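Local structure of DUF4439 domain-containing protein (Mycobacterium tuberculosis, 2IB0) at residues 39-48 with 96-107. The protein is of unknown function but folds as a four-helix bundle of the ferritin-like clan. Residues are numbered along the deposited sequence; the frame is centred on the assembly and turned at random.
Sequences GYGIVSALSP and AADAARLAVRME
E107 OE2 is gripped twice: Y40 OH donates to it across the contact at 2.6 Å, and H62 NE2 of helix 52-75 also hydrogen-bonds to it. This buried carboxylate therefore links three helices of a four-helix bundle of the ferritin-like clan. The phenol reaches OE2 on its anti lone pair, the side away from the other oxygen; OE2 lies in the plane of the ring at its edge, while ring and carboxylate planes stand 46° apart. A bend at chi2 brings the glutamate's end back toward the tyrosine.

The segment axes approach to 8.5 Å at 152° between N-to-C directions, an antiparallel pairing. M106 runs past Y40 in the opposite direction and lays its methyl over one ring face, a CH-pi contact with CE 4.0 Å from the centroid and 14° off the normal. A58 and L59 of helix 52-75 also touch the Y40 side chain. G39, lacking a side chain, lets M106 SD come within 3.6 Å of its CA.

V43 is a knob in the hole formed by A99, L102, A103 and M106. Its CG2, anti to the carbonyl carbon, does most of the touching, meeting A99 O at 3.5 Å; W144 of helix 124-150 packs against both V43 and A103. Near the helix end the backbones close in: V43 CA is 4.7 Å from A99 CA and S47 CA 4.6 Å from A96 CA, against 7.8 Å between the CA atoms of G39 and M106, consistent with the alanines at 96 and 99. L46 CD1 rests on A99 CB, and P48 CD touches A96 CB. At the turn out of helix 18-46, V43 O accepts from both S47 N and S47 OG, the hydroxyl oxygen lying above the carbonyl plane, off its lone pairs.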
# COMPACT_ATOMS: atom_id res chain seq x y z
N GLY A 39 16.49 12.69 2.52
CA GLY A 39 15.89 13.42 1.42
C GLY A 39 14.76 14.32 1.88
O GLY A 39 14.49 15.36 1.29
N TYR A 40 14.05 13.89 2.92
CA TYR A 40 12.94 14.70 3.41
C TYR A 40 13.42 15.98 4.11
O TYR A 40 12.66 16.91 4.22
CB TYR A 40 12.01 13.92 4.31
CG TYR A 40 10.82 13.28 3.64
CD1 TYR A 40 10.71 11.90 3.55
CD2 TYR A 40 9.80 14.07 3.07
CE1 TYR A 40 9.57 11.30 2.92
CE2 TYR A 40 8.71 13.50 2.44
CZ TYR A 40 8.60 12.10 2.36
OH TYR A 40 7.48 11.53 1.76
N GLY A 41 14.67 15.99 4.60
CA GLY A 41 15.28 17.23 5.04
C GLY A 41 15.27 18.25 3.90
O GLY A 41 15.02 19.43 4.12
N ILE A 42 15.58 17.79 2.68
CA ILE A 42 15.58 18.67 1.52
C ILE A 42 14.15 19.03 1.09
O ILE A 42 13.86 20.19 0.82
CB ILE A 42 16.40 18.07 0.36
CG1 ILE A 42 17.90 18.12 0.70
CG2 ILE A 42 16.22 18.89 -0.92
CD1 ILE A 42 18.38 16.96 1.59
N VAL A 43 13.26 18.05 1.07
CA VAL A 43 11.85 18.30 0.82
C VAL A 43 11.38 19.42 1.74
O VAL A 43 10.81 20.42 1.28
CB VAL A 43 11.01 17.02 1.01
CG1 VAL A 43 9.51 17.30 0.91
CG2 VAL A 43 11.43 15.97 -0.00
N SER A 44 11.69 19.31 3.03
CA SER A 44 11.26 20.32 3.99
C SER A 44 11.84 21.74 3.76
O SER A 44 11.10 22.74 3.81
CB SER A 44 11.63 19.83 5.40
OG SER A 44 11.38 20.84 6.35
N ALA A 45 13.16 21.83 3.56
CA ALA A 45 13.86 23.09 3.35
C ALA A 45 13.35 23.83 2.12
O ALA A 45 13.36 25.07 2.12
CB ALA A 45 15.34 22.85 3.22
N LEU A 46 12.99 23.09 1.08
CA LEU A 46 12.46 23.68 -0.14
C LEU A 46 10.96 24.06 -0.08
O LEU A 46 10.61 25.21 -0.44
CB LEU A 46 12.65 22.74 -1.33
CG LEU A 46 14.00 22.62 -2.04
CD1 LEU A 46 14.01 21.30 -2.75
CD2 LEU A 46 14.26 23.74 -3.01
N SER A 47 10.15 23.08 0.38
CA SER A 47 8.61 23.01 0.35
C SER A 47 7.91 24.34 0.58
O SER A 47 8.43 25.11 1.39
CB SER A 47 8.11 21.93 1.23
OG SER A 47 8.39 20.70 0.60
N PRO A 48 6.63 24.50 0.14
CA PRO A 48 5.53 25.06 0.95
C PRO A 48 5.35 24.79 2.41
O PRO A 48 5.19 23.64 2.76
CB PRO A 48 4.27 24.79 0.12
CG PRO A 48 4.77 24.77 -1.27
CD PRO A 48 6.05 23.93 -1.09
N ALA A 96 10.58 24.61 -4.71
CA ALA A 96 9.41 24.02 -4.06
C ALA A 96 8.65 22.92 -4.80
O ALA A 96 8.24 21.94 -4.17
CB ALA A 96 8.45 25.17 -3.52
N ALA A 97 8.50 23.00 -6.13
CA ALA A 97 7.83 21.91 -6.92
C ALA A 97 8.65 20.64 -7.13
O ALA A 97 8.11 19.50 -7.21
CB ALA A 97 7.36 22.41 -8.23
N ASP A 98 9.96 20.81 -7.21
CA ASP A 98 10.83 19.66 -7.37
C ASP A 98 10.74 18.75 -6.15
O ASP A 98 10.97 17.56 -6.26
CB ASP A 98 12.26 20.07 -7.53
CG ASP A 98 12.50 20.83 -8.79
OD1 ASP A 98 11.79 20.57 -9.78
OD2 ASP A 98 13.40 21.68 -8.77
N ALA A 99 10.44 19.34 -5.00
CA ALA A 99 10.51 18.63 -3.72
C ALA A 99 9.39 17.59 -3.52
O ALA A 99 9.64 16.51 -2.98
CB ALA A 99 10.50 19.62 -2.57
N ALA A 100 8.17 17.97 -3.90
CA ALA A 100 7.04 17.02 -4.04
C ALA A 100 7.33 15.83 -5.02
O ALA A 100 7.04 14.68 -4.71
CB ALA A 100 5.79 17.77 -4.43
N ARG A 101 7.93 16.10 -6.19
CA ARG A 101 8.37 15.03 -7.06
C ARG A 101 9.43 14.15 -6.39
O ARG A 101 9.45 12.93 -6.58
CB ARG A 101 8.93 15.59 -8.37
CG ARG A 101 7.85 16.02 -9.36
CD ARG A 101 8.45 16.39 -10.78
NE ARG A 101 9.15 17.70 -10.82
CZ ARG A 101 8.53 18.89 -10.86
NH1 ARG A 101 7.19 18.95 -10.79
NH2 ARG A 101 9.23 20.03 -10.91
N LEU A 102 10.33 14.77 -5.65
CA LEU A 102 11.37 14.02 -4.94
C LEU A 102 10.70 13.11 -3.93
O LEU A 102 11.10 11.97 -3.79
CB LEU A 102 12.34 14.99 -4.20
CG LEU A 102 13.43 14.39 -3.30
CD1 LEU A 102 14.30 13.41 -4.06
CD2 LEU A 102 14.28 15.53 -2.70
N ALA A 103 9.76 13.66 -3.18
CA ALA A 103 9.03 12.88 -2.17
C ALA A 103 8.33 11.67 -2.80
O ALA A 103 8.38 10.58 -2.28
CB ALA A 103 8.01 13.75 -1.45
N VAL A 104 7.71 11.85 -3.96
CA VAL A 104 7.02 10.71 -4.64
C VAL A 104 8.09 9.66 -5.03
O VAL A 104 7.95 8.46 -4.82
CB VAL A 104 6.26 11.19 -5.91
CG1 VAL A 104 5.69 9.98 -6.74
CG2 VAL A 104 5.18 12.19 -5.53
N ARG A 105 9.17 10.13 -5.65
CA ARG A 105 10.20 9.20 -6.09
C ARG A 105 10.76 8.39 -4.89
O ARG A 105 11.00 7.19 -5.00
CB ARG A 105 11.33 9.94 -6.81
CG ARG A 105 12.60 9.11 -6.85
CD ARG A 105 12.49 7.89 -7.80
NE ARG A 105 13.24 8.20 -9.01
CZ ARG A 105 14.46 7.76 -9.28
NH1 ARG A 105 15.10 6.91 -8.47
NH2 ARG A 105 15.03 8.15 -10.40
N MET A 106 10.94 9.06 -3.75
CA MET A 106 11.49 8.42 -2.56
C MET A 106 10.55 7.36 -1.99
O MET A 106 10.96 6.28 -1.68
CB MET A 106 11.93 9.45 -1.51
CG MET A 106 13.09 10.38 -1.95
SD MET A 106 13.79 11.19 -0.49
CE MET A 106 12.32 12.17 -0.04
N GLU A 107 9.25 7.66 -1.98
CA GLU A 107 8.21 6.75 -1.49
C GLU A 107 8.06 5.56 -2.41
O GLU A 107 7.91 4.43 -1.95
CB GLU A 107 6.90 7.53 -1.36
CG GLU A 107 6.93 8.62 -0.22
CD GLU A 107 7.27 8.08 1.22
OE1 GLU A 107 7.19 6.86 1.52
OE2 GLU A 107 7.60 8.92 2.08